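Local coordinates for 35 kDa hemin binding protein (Porphyromonas gingivalis, PDB 5Y1A) that probably binds hemin and carries a thioredoxin domain, and is exported by Porphyromonas gingivalis as a cargo of the type IX secretion system, at residues M179-V184 and L248-H253; K150-A155 and E275-E280; Y50-K55 and N193-A198; V78-G83 and Q93-L98. One frame throughout, in Å; residues are numbered along the deposited sequence.

Interaction 1: M179-V184 and L248-H253; sequences MLTAYV and LAFVHH
Strands 179-186 and 245-252 are the inner antiparallel pair of a four-stranded sheet, in keeping with the beta-sandwich part of this protein. Each of the hydrogen-bonded pairs Met-179/His-252, Thr-181/Phe-250 and Tyr-183/Leu-248 is closed by two N-H...O=C bonds. His-252 is the side chain to follow. From CB its ring is set between the backbone N and the carbonyl carbon (chi1 59°), the crowded position, and so crosses to the neighbouring strand. CG lies 4.0 Å from Met-179 O. CD2 lies 3.6 Å from both Thr-181 OG1 and Met-179 O. ND1 donates to His-253 O at 2.9 Å, nearly in the ring plane, which fixes the rotation of the imidazole. CE1 lies 3.2 Å from Met-179 CB, which sits over one ring face in a CH-pi contact. NE2, at the tip, is hydrogen-bonded to Thr-181 OG1 at the ring edge, 2.7 Å away. On the same face of the sheet Thr-181 CB rests over the Phe-250 ring, while the edge of that ring points at the face of Tyr-183, with planes at 80°. Tyr-183 OH is hydrogen-bonded to Glu-41, in the thioredoxin-like part. In the T-shaped pair Phe-250 CE2 lies 3.7 Å from Tyr-183 CE2.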
# COMPACT_ATOMS: atom_id res chain seq x y z
N MET A 179 -8.64 15.68 2.22
CA MET A 179 -8.83 14.24 2.34
C MET A 179 -7.47 13.56 2.50
O MET A 179 -6.46 14.07 2.04
CB MET A 179 -9.50 13.73 1.06
CG MET A 179 -10.75 14.50 0.62
SD MET A 179 -12.07 14.54 1.89
CE MET A 179 -12.54 12.86 1.83
N LEU A 180 -7.47 12.42 3.17
CA LEU A 180 -6.29 11.56 3.14
C LEU A 180 -6.62 10.18 2.57
O LEU A 180 -7.63 9.54 2.97
CB LEU A 180 -5.65 11.45 4.54
CG LEU A 180 -4.33 10.70 4.47
CD1 LEU A 180 -3.19 11.55 4.91
CD2 LEU A 180 -4.41 9.37 5.25
N THR A 181 -5.82 9.75 1.60
CA THR A 181 -5.93 8.41 1.04
C THR A 181 -4.62 7.67 1.31
O THR A 181 -3.54 8.25 1.19
CB THR A 181 -6.27 8.45 -0.47
OG1 THR A 181 -7.59 8.99 -0.63
CG2 THR A 181 -6.23 7.07 -1.10
N ALA A 182 -4.72 6.40 1.68
CA ALA A 182 -3.51 5.58 1.83
C ALA A 182 -3.70 4.26 1.09
O ALA A 182 -4.78 3.62 1.15
CB ALA A 182 -3.18 5.35 3.31
N TYR A 183 -2.63 3.85 0.41
CA TYR A 183 -2.57 2.60 -0.32
C TYR A 183 -1.53 1.67 0.30
O TYR A 183 -0.47 2.12 0.77
CB TYR A 183 -2.14 2.81 -1.79
CG TYR A 183 -3.02 3.69 -2.65
CD1 TYR A 183 -4.40 3.81 -2.41
CD2 TYR A 183 -2.47 4.35 -3.76
CE1 TYR A 183 -5.20 4.61 -3.27
CE2 TYR A 183 -3.25 5.14 -4.60
CZ TYR A 183 -4.61 5.28 -4.35
OH TYR A 183 -5.37 6.07 -5.19
N VAL A 184 -1.84 0.37 0.29
CA VAL A 184 -0.80 -0.65 0.44
C VAL A 184 -0.39 -1.09 -0.98
O VAL A 184 -1.24 -1.52 -1.77
CB VAL A 184 -1.26 -1.86 1.27
CG1 VAL A 184 -0.05 -2.82 1.49
CG2 VAL A 184 -1.83 -1.39 2.65
N LEU A 248 1.75 4.07 1.02
CA LEU A 248 1.76 5.44 0.51
C LEU A 248 0.55 6.17 1.11
O LEU A 248 -0.58 5.64 1.08
CB LEU A 248 1.62 5.40 -1.01
CG LEU A 248 1.27 6.71 -1.75
CD1 LEU A 248 2.44 7.70 -1.61
CD2 LEU A 248 1.04 6.43 -3.19
N ALA A 249 0.76 7.37 1.61
CA ALA A 249 -0.37 8.21 2.03
C ALA A 249 -0.26 9.54 1.36
O ALA A 249 0.86 10.08 1.18
CB ALA A 249 -0.37 8.39 3.55
N PHE A 250 -1.42 10.11 0.99
CA PHE A 250 -1.39 11.45 0.43
C PHE A 250 -2.58 12.31 0.85
O PHE A 250 -3.70 11.80 1.04
CB PHE A 250 -1.19 11.43 -1.09
CG PHE A 250 -2.14 10.54 -1.84
CD1 PHE A 250 -3.36 11.04 -2.33
CD2 PHE A 250 -1.78 9.22 -2.12
CE1 PHE A 250 -4.23 10.21 -3.08
CE2 PHE A 250 -2.64 8.36 -2.87
CZ PHE A 250 -3.87 8.87 -3.35
N VAL A 251 -2.30 13.61 1.03
CA VAL A 251 -3.32 14.64 1.31
C VAL A 251 -3.78 15.23 -0.03
O VAL A 251 -2.96 15.55 -0.91
CB VAL A 251 -2.72 15.76 2.20
CG1 VAL A 251 -3.77 16.81 2.52
CG2 VAL A 251 -2.14 15.16 3.52
N HIS A 252 -5.09 15.35 -0.21
CA HIS A 252 -5.61 15.76 -1.50
C HIS A 252 -6.93 16.48 -1.36
O HIS A 252 -7.64 16.32 -0.35
CB HIS A 252 -5.76 14.53 -2.43
CG HIS A 252 -6.66 13.44 -1.91
ND1 HIS A 252 -8.00 13.37 -2.22
CD2 HIS A 252 -6.39 12.35 -1.15
CE1 HIS A 252 -8.53 12.29 -1.66
NE2 HIS A 252 -7.58 11.66 -1.00
N HIS A 253 -7.26 17.27 -2.38
CA HIS A 253 -8.58 17.87 -2.51
C HIS A 253 -9.61 16.79 -2.87
O HIS A 253 -9.27 15.73 -3.39
CB HIS A 253 -8.54 18.99 -3.55
CG HIS A 253 -7.67 20.15 -3.14
ND1 HIS A 253 -8.06 21.07 -2.19
CD2 HIS A 253 -6.43 20.53 -3.54
CE1 HIS A 253 -7.10 21.97 -2.03
NE2 HIS A 253 -6.10 21.66 -2.83

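Interaction 2: K150-A155 and E275-E280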
# COMPACT_ATOMS: atom_id res chain seq x y z
N LYS A 150 4.54 6.59 10.10
CA LYS A 150 5.19 5.66 11.01
C LYS A 150 4.41 4.35 10.92
O LYS A 150 3.22 4.29 11.28
CB LYS A 150 5.25 6.20 12.45
CG LYS A 150 5.74 5.17 13.50
CD LYS A 150 7.11 4.59 13.18
CE LYS A 150 7.40 3.39 14.13
NZ LYS A 150 8.81 2.92 14.10
N LEU A 151 5.08 3.33 10.44
CA LEU A 151 4.46 2.02 10.26
C LEU A 151 4.95 1.04 11.30
O LEU A 151 6.10 1.14 11.74
CB LEU A 151 4.82 1.45 8.88
CG LEU A 151 4.55 2.35 7.66
CD1 LEU A 151 4.93 1.59 6.38
CD2 LEU A 151 3.06 2.82 7.62
N THR A 152 4.11 0.07 11.64
CA THR A 152 4.59 -1.14 12.35
C THR A 152 4.04 -2.36 11.63
O THR A 152 2.93 -2.32 11.09
CB THR A 152 4.25 -1.19 13.87
OG1 THR A 152 2.85 -1.43 14.06
CG2 THR A 152 4.67 0.10 14.60
N LYS A 153 4.82 -3.44 11.59
CA LYS A 153 4.34 -4.65 10.93
C LYS A 153 3.89 -5.73 11.89
O LYS A 153 4.47 -5.88 12.96
CB LYS A 153 5.37 -5.20 9.96
CG LYS A 153 6.68 -5.57 10.59
CD LYS A 153 7.61 -6.12 9.52
CE LYS A 153 8.91 -6.61 10.17
NZ LYS A 153 9.89 -7.10 9.14
N GLY A 154 2.85 -6.46 11.49
CA GLY A 154 2.34 -7.58 12.27
C GLY A 154 3.33 -8.71 12.15
O GLY A 154 4.11 -8.72 11.22
N ALA A 155 3.29 -9.64 13.10
CA ALA A 155 4.32 -10.69 13.17
C ALA A 155 4.04 -11.86 12.22
O ALA A 155 4.97 -12.51 11.73
CB ALA A 155 4.45 -11.18 14.57
N GLU A 275 9.30 -1.32 11.71
CA GLU A 275 9.39 -1.84 13.07
C GLU A 275 8.31 -2.91 13.31
O GLU A 275 7.16 -2.77 12.88
CB GLU A 275 9.21 -0.69 14.06
CG GLU A 275 9.49 -1.02 15.52
CD GLU A 275 9.10 0.11 16.47
OE1 GLU A 275 8.96 1.27 16.02
OE2 GLU A 275 8.95 -0.15 17.69
N PRO A 276 8.69 -4.01 13.98
CA PRO A 276 7.65 -4.96 14.41
C PRO A 276 6.79 -4.31 15.49
O PRO A 276 7.32 -3.59 16.34
CB PRO A 276 8.46 -6.11 15.03
CG PRO A 276 9.85 -5.95 14.43
CD PRO A 276 10.05 -4.47 14.34
N THR A 277 5.47 -4.52 15.43
CA THR A 277 4.59 -4.11 16.55
C THR A 277 5.18 -4.67 17.85
O THR A 277 5.49 -5.86 17.93
CB THR A 277 3.15 -4.58 16.31
OG1 THR A 277 2.68 -4.00 15.09
CG2 THR A 277 2.20 -4.15 17.47
N ALA A 278 5.32 -3.80 18.84
CA ALA A 278 6.09 -4.07 20.06
C ALA A 278 5.31 -4.85 21.15
O ALA A 278 5.90 -5.37 22.11
CB ALA A 278 6.61 -2.73 20.64
N THR A 279 4.00 -4.90 21.00
CA THR A 279 3.13 -5.49 22.02
C THR A 279 2.20 -6.54 21.43
O THR A 279 1.99 -6.58 20.20
CB THR A 279 2.24 -4.42 22.69
OG1 THR A 279 1.53 -3.69 21.68
CG2 THR A 279 3.04 -3.47 23.61
N GLU A 280 1.65 -7.38 22.32
CA GLU A 280 0.65 -8.35 21.96
C GLU A 280 -0.66 -8.02 22.67
O GLU A 280 -0.67 -7.51 23.80
CB GLU A 280 1.03 -9.77 22.39
CG GLU A 280 2.40 -10.22 22.07
CD GLU A 280 2.62 -11.62 22.60
OE1 GLU A 280 3.70 -11.84 23.19
OE2 GLU A 280 1.70 -12.47 22.48
O HOH W 1 8.89 1.48 11.46
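Glu-275 opens the short strand 275-276, which adds a parallel edge strand to strand 145-153 in one sheet of the beta-sandwich part. Its backbone N donates 2.8 Å to water 1, which also donates to Leu-151 O and accepts from Lys-150 NZ; one water thus bridges Leu-151 O and Glu-275 N, which lie too far apart (4.0 Å) to bond directly. The Glu-275 side chain runs out extended, CG anti to the backbone N (chi1 -171°), and crosses the lysine obliquely. Lys-150, bent at chi2, forms a salt bridge, NZ to Glu-275 OE1 2.5 Å, approaching on the anti lone pair, away from the other carboxylate oxygen. Glu-275 O accepts from Lys-153 N at 2.8 Å and also lies 3.1 Å from Thr-152 CA, a CA-H...O contact. Pro-276 comes next, opposite Lys-153, whose CG packs against Pro-276 CA at 4.0 Å; the lysine then extends to put NZ on Asp-272 O. Thr-277, just past the strand, adds the second direct backbone bond: its N reaches Lys-153 O at 3.0 Å almost straight (174°), with the donor above the carbonyl plane. Thr-277 OG1, anti to its own carbonyl carbon, meets Thr-152 OG1 at 2.8 Å, the two side chains crossing at about a right angle. Thr-152 OG1 is shared further with Thr-162 OG1 on the next strand, which links three chain segments through hydroxyls. The contact is therefore mainly polar: two direct backbone bonds flank Pro-276, and the exposed ion pair and water probably add less than these bonds and the hydroxyl pair.

Interaction 3: Y50-K55 and N193-A198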
# COMPACT_ATOMS: atom_id res chain seq x y z
N TYR A 50 -0.11 -3.44 -24.26
CA TYR A 50 0.62 -2.17 -24.25
C TYR A 50 1.08 -1.75 -22.86
O TYR A 50 1.93 -0.87 -22.74
CB TYR A 50 -0.26 -1.07 -24.86
CG TYR A 50 -0.64 -1.27 -26.32
CD1 TYR A 50 -0.29 -2.43 -27.01
CD2 TYR A 50 -1.37 -0.30 -26.99
CE1 TYR A 50 -0.66 -2.62 -28.36
CE2 TYR A 50 -1.74 -0.47 -28.34
CZ TYR A 50 -1.38 -1.63 -29.01
OH TYR A 50 -1.75 -1.81 -30.33
N CYS A 51 0.51 -2.35 -21.82
CA CYS A 51 0.77 -1.91 -20.46
C CYS A 51 2.23 -2.07 -19.94
O CYS A 51 2.72 -1.16 -19.30
CB CYS A 51 -0.25 -2.47 -19.47
SG CYS A 51 -1.85 -1.61 -19.63
N PRO A 52 2.90 -3.22 -20.19
CA PRO A 52 4.32 -3.31 -19.82
C PRO A 52 5.18 -2.16 -20.41
O PRO A 52 6.07 -1.63 -19.73
CB PRO A 52 4.73 -4.68 -20.41
CG PRO A 52 3.46 -5.50 -20.31
CD PRO A 52 2.40 -4.50 -20.77
N GLY A 53 4.91 -1.79 -21.67
CA GLY A 53 5.61 -0.70 -22.34
C GLY A 53 5.39 0.63 -21.62
O GLY A 53 6.33 1.39 -21.41
N GLY A 54 4.16 0.88 -21.21
CA GLY A 54 3.84 2.05 -20.40
C GLY A 54 4.62 2.08 -19.10
O GLY A 54 5.18 3.12 -18.74
N LYS A 55 4.65 0.94 -18.40
CA LYS A 55 5.38 0.81 -17.15
C LYS A 55 6.85 1.15 -17.36
O LYS A 55 7.44 1.94 -16.60
CB LYS A 55 5.20 -0.62 -16.60
CG LYS A 55 6.07 -1.00 -15.41
CD LYS A 55 5.93 -2.51 -15.14
CE LYS A 55 6.76 -2.98 -13.92
NZ LYS A 55 8.26 -2.64 -13.99
N ASN A 193 -2.90 -13.50 -13.62
CA ASN A 193 -2.82 -14.18 -14.91
C ASN A 193 -1.64 -13.60 -15.66
O ASN A 193 -1.29 -12.42 -15.44
CB ASN A 193 -4.13 -13.95 -15.68
CG ASN A 193 -5.35 -14.46 -14.93
OD1 ASN A 193 -6.20 -13.68 -14.48
ND2 ASN A 193 -5.42 -15.78 -14.77
N PRO A 194 -0.98 -14.39 -16.55
CA PRO A 194 0.20 -13.82 -17.21
C PRO A 194 -0.07 -12.47 -17.87
O PRO A 194 -1.11 -12.27 -18.52
CB PRO A 194 0.58 -14.89 -18.24
CG PRO A 194 0.16 -16.16 -17.56
CD PRO A 194 -1.18 -15.80 -16.92
N GLN A 195 0.85 -11.53 -17.63
CA GLN A 195 0.73 -10.19 -18.19
C GLN A 195 0.92 -10.22 -19.71
O GLN A 195 1.97 -10.67 -20.21
CB GLN A 195 1.74 -9.25 -17.52
CG GLN A 195 1.81 -7.83 -18.14
CD GLN A 195 0.53 -7.04 -17.92
OE1 GLN A 195 0.10 -6.86 -16.79
NE2 GLN A 195 -0.04 -6.49 -19.02
N ASN A 196 -0.09 -9.75 -20.44
CA ASN A 196 0.01 -9.60 -21.90
C ASN A 196 1.14 -8.61 -22.22
O ASN A 196 1.26 -7.56 -21.58
CB ASN A 196 -1.32 -9.13 -22.48
CG ASN A 196 -1.39 -9.21 -24.00
OD1 ASN A 196 -0.49 -9.74 -24.65
ND2 ASN A 196 -2.51 -8.76 -24.56
N GLY A 197 1.98 -8.96 -23.19
CA GLY A 197 3.09 -8.13 -23.61
C GLY A 197 4.33 -8.19 -22.74
O GLY A 197 5.28 -7.45 -22.96
N ALA A 198 4.33 -9.05 -21.73
CA ALA A 198 5.46 -9.11 -20.79
C ALA A 198 6.41 -10.22 -21.18
O ALA A 198 5.99 -11.30 -21.55
CB ALA A 198 4.98 -9.34 -19.38
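Pro-52, in the first turn of helix 51-63, pushes its ring tip to tip against the side chain of Gln-195 and over the turn that follows it. Pro-52 CG makes the closest approach, 3.3 Å from Asn-196 O, and also lies 3.6 Å from Gln-195 CG. The next ring carbon, Pro-52 CD, sits 3.6 Å from Gln-195 NE2, and Pro-52 CG also approaches Ala-198 CB at 4.2 Å. What presents this surface is a type II turn from Gln-195 to Ala-198, closed by Ala-198 N to Gln-195 O at 3.2 Å; Gly-197 takes the positive phi (80°) that the turn requires. Gln-195 leaves the backbone with CG anti to its N, then folds back at chi2 (67°), so that NE2 donates 3.1 Å to Asn-196 O, in the amide plane and on a carbonyl lone pair. Its other polar contacts fix the amide flip: NE2 also donates to Ala-45 O, and OE1 pairs with His-204 NE2. Asn-196 ND2 is hydrogen-bonded to Trp-47 O, and its backbone pairs with Glu-46, tying the turn to the loop leading into the helix. That loop and helix carry a CxxC pattern ending at Cys-51, at a helix start as in thioredoxins, so a turn between strands 179-186 and 207-220 of the beta-sandwich part packs beside what is probably the thioredoxin-type cysteine site.

Interaction 4: V78-G83 and Q93-L98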
# COMPACT_ATOMS: atom_id res chain seq x y z
N VAL A 78 -2.98 0.97 -10.80
CA VAL A 78 -4.36 0.66 -10.43
C VAL A 78 -4.92 -0.22 -11.53
O VAL A 78 -4.97 0.18 -12.69
CB VAL A 78 -5.21 1.95 -10.35
CG1 VAL A 78 -6.66 1.60 -10.04
CG2 VAL A 78 -4.66 2.93 -9.28
N HIS A 79 -5.30 -1.44 -11.16
CA HIS A 79 -5.77 -2.42 -12.14
C HIS A 79 -7.27 -2.37 -12.34
O HIS A 79 -8.00 -2.09 -11.40
CB HIS A 79 -5.36 -3.81 -11.68
CG HIS A 79 -3.94 -4.15 -12.02
ND1 HIS A 79 -3.61 -5.03 -13.03
CD2 HIS A 79 -2.77 -3.69 -11.53
CE1 HIS A 79 -2.30 -5.11 -13.13
NE2 HIS A 79 -1.76 -4.30 -12.24
N TYR A 80 -7.73 -2.66 -13.56
CA TYR A 80 -9.16 -2.76 -13.81
C TYR A 80 -9.54 -3.89 -14.76
O TYR A 80 -8.83 -4.16 -15.74
CB TYR A 80 -9.75 -1.43 -14.29
CG TYR A 80 -11.26 -1.38 -14.18
CD1 TYR A 80 -11.86 -1.42 -12.93
CD2 TYR A 80 -12.07 -1.24 -15.31
CE1 TYR A 80 -13.22 -1.36 -12.77
CE2 TYR A 80 -13.50 -1.18 -15.16
CZ TYR A 80 -14.03 -1.24 -13.87
OH TYR A 80 -15.38 -1.18 -13.58
N ASN A 81 -10.69 -4.51 -14.49
CA ASN A 81 -11.20 -5.59 -15.37
C ASN A 81 -10.19 -6.72 -15.58
O ASN A 81 -9.97 -7.18 -16.71
CB ASN A 81 -11.73 -5.06 -16.70
CG ASN A 81 -13.10 -4.41 -16.57
OD1 ASN A 81 -13.72 -4.49 -15.52
ND2 ASN A 81 -13.57 -3.76 -17.64
N ASP A 82 -9.57 -7.16 -14.50
CA ASP A 82 -8.60 -8.24 -14.60
C ASP A 82 -8.55 -9.07 -13.33
O ASP A 82 -9.38 -8.88 -12.46
CB ASP A 82 -7.21 -7.73 -15.07
CG ASP A 82 -6.42 -6.95 -14.00
OD1 ASP A 82 -6.86 -6.87 -12.83
OD2 ASP A 82 -5.33 -6.44 -14.36
N GLY A 83 -7.58 -9.98 -13.24
CA GLY A 83 -7.46 -10.83 -12.06
C GLY A 83 -7.21 -10.09 -10.74
O GLY A 83 -7.58 -10.60 -9.65
N GLN A 93 -13.14 -0.50 -7.38
CA GLN A 93 -13.88 0.66 -6.87
C GLN A 93 -13.05 1.92 -6.95
O GLN A 93 -13.56 3.00 -7.31
CB GLN A 93 -14.34 0.45 -5.42
CG GLN A 93 -15.51 -0.52 -5.25
CD GLN A 93 -16.68 -0.19 -6.16
OE1 GLN A 93 -17.24 0.91 -6.09
NE2 GLN A 93 -17.07 -1.14 -6.99
N LEU A 94 -11.76 1.79 -6.60
CA LEU A 94 -10.82 2.92 -6.71
C LEU A 94 -10.73 3.39 -8.17
O LEU A 94 -10.81 4.61 -8.44
CB LEU A 94 -9.44 2.52 -6.20
CG LEU A 94 -8.35 3.58 -6.36
CD1 LEU A 94 -8.62 4.81 -5.50
CD2 LEU A 94 -6.98 2.96 -6.01
N PHE A 95 -10.57 2.45 -9.09
CA PHE A 95 -10.53 2.78 -10.52
C PHE A 95 -11.79 3.53 -10.95
O PHE A 95 -11.70 4.59 -11.58
CB PHE A 95 -10.31 1.57 -11.42
CG PHE A 95 -10.26 1.96 -12.86
CD1 PHE A 95 -9.08 2.43 -13.42
CD2 PHE A 95 -11.43 2.01 -13.61
CE1 PHE A 95 -9.06 2.90 -14.77
CE2 PHE A 95 -11.43 2.45 -14.96
CZ PHE A 95 -10.25 2.91 -15.52
N ILE A 96 -12.95 2.98 -10.63
CA ILE A 96 -14.23 3.63 -10.99
C ILE A 96 -14.31 5.08 -10.50
O ILE A 96 -14.79 5.96 -11.23
CB ILE A 96 -15.40 2.78 -10.42
CG1 ILE A 96 -15.49 1.48 -11.24
CG2 ILE A 96 -16.75 3.58 -10.40
CD1 ILE A 96 -16.40 0.41 -10.60
N ALA A 97 -13.82 5.33 -9.29
CA ALA A 97 -13.80 6.66 -8.71
C ALA A 97 -12.85 7.58 -9.47
O ALA A 97 -13.21 8.72 -9.79
CB ALA A 97 -13.40 6.59 -7.19
N LEU A 98 -11.66 7.07 -9.79
CA LEU A 98 -10.65 7.83 -10.52
C LEU A 98 -11.16 8.12 -11.93
O LEU A 98 -10.92 9.20 -12.48
CB LEU A 98 -9.32 7.05 -10.57
CG LEU A 98 -8.54 7.08 -9.24
CD1 LEU A 98 -7.42 6.05 -9.22
CD2 LEU A 98 -7.99 8.49 -8.97
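In the thioredoxin-like domain, strand 73-79 pairs in parallel with strand 34-44, and helix 89-102 lies across its C-terminal end and the loop beyond. Val-78 points into the helix: CG1 touches Phe-95 CB at 3.9 Å, near the plane of that ring, while CG2 touches both Leu-94 CD2 (4.0 Å) and Leu-98 CD1. Tyr-80 turns to the same side, CG anti to the backbone N (chi1 -164°), and its ring forms an offset stack with Phe-95, centroids 4.5 Å apart and planes at 21°. The overlap is at the rims: Phe-95 CD2 sits 3.4 Å from Tyr-80 CG, and Tyr-80 CB lies over the Phe-95 face as a CH-pi partner. The opposite face of the Tyr-80 ring is met by Asn-81 OD1. At the tip, Tyr-80 OH touches Ile-96, 3.5 Å from CD1, the two side chains crossing obliquely. His-79, between the two, faces away from the helix and donates from ND1 to Asp-82 OD2 at 2.6 Å, in the ring plane, along a nearly straight line (173°) and on the syn lone pair. Asp-82 is the N-cap of helix 83-87: OD1 accepts from Ile-84 N, and OD2 takes a second bond from Glu-46 N. The helix side is thus apolar, held by van der Waals and ring contacts; on the side facing away from helix 89-102, the loop carries a carboxylate bound by three donors at a helix start, which probably keeps it charged and would be expected to favour the doubly protonated imidazolium of His-79.

In the fold
Interactions 1 and 4 are buried and touch: Tyr-183 OH lies 3.5 Å from Leu-94 CD1, where the sandwich sheet meets the helix of the thioredoxin-like domain. Interaction 1 joins strands by regular backbone bonding, interaction 4 a strand to a helix by apolar and ring contacts alone. Interaction 3, partly buried, is van der Waals contact between a helix start and a turn, and it adjoins interaction 4 near Gly-83. Interaction 2 lies at the surface, its centre about 35 Å from that of interaction 3 across the chain's centre; it combines two backbone bonds with a salt bridge, paired hydroxyls and a water. Along the chain, interaction 1 nests within the loop interaction 2 closes.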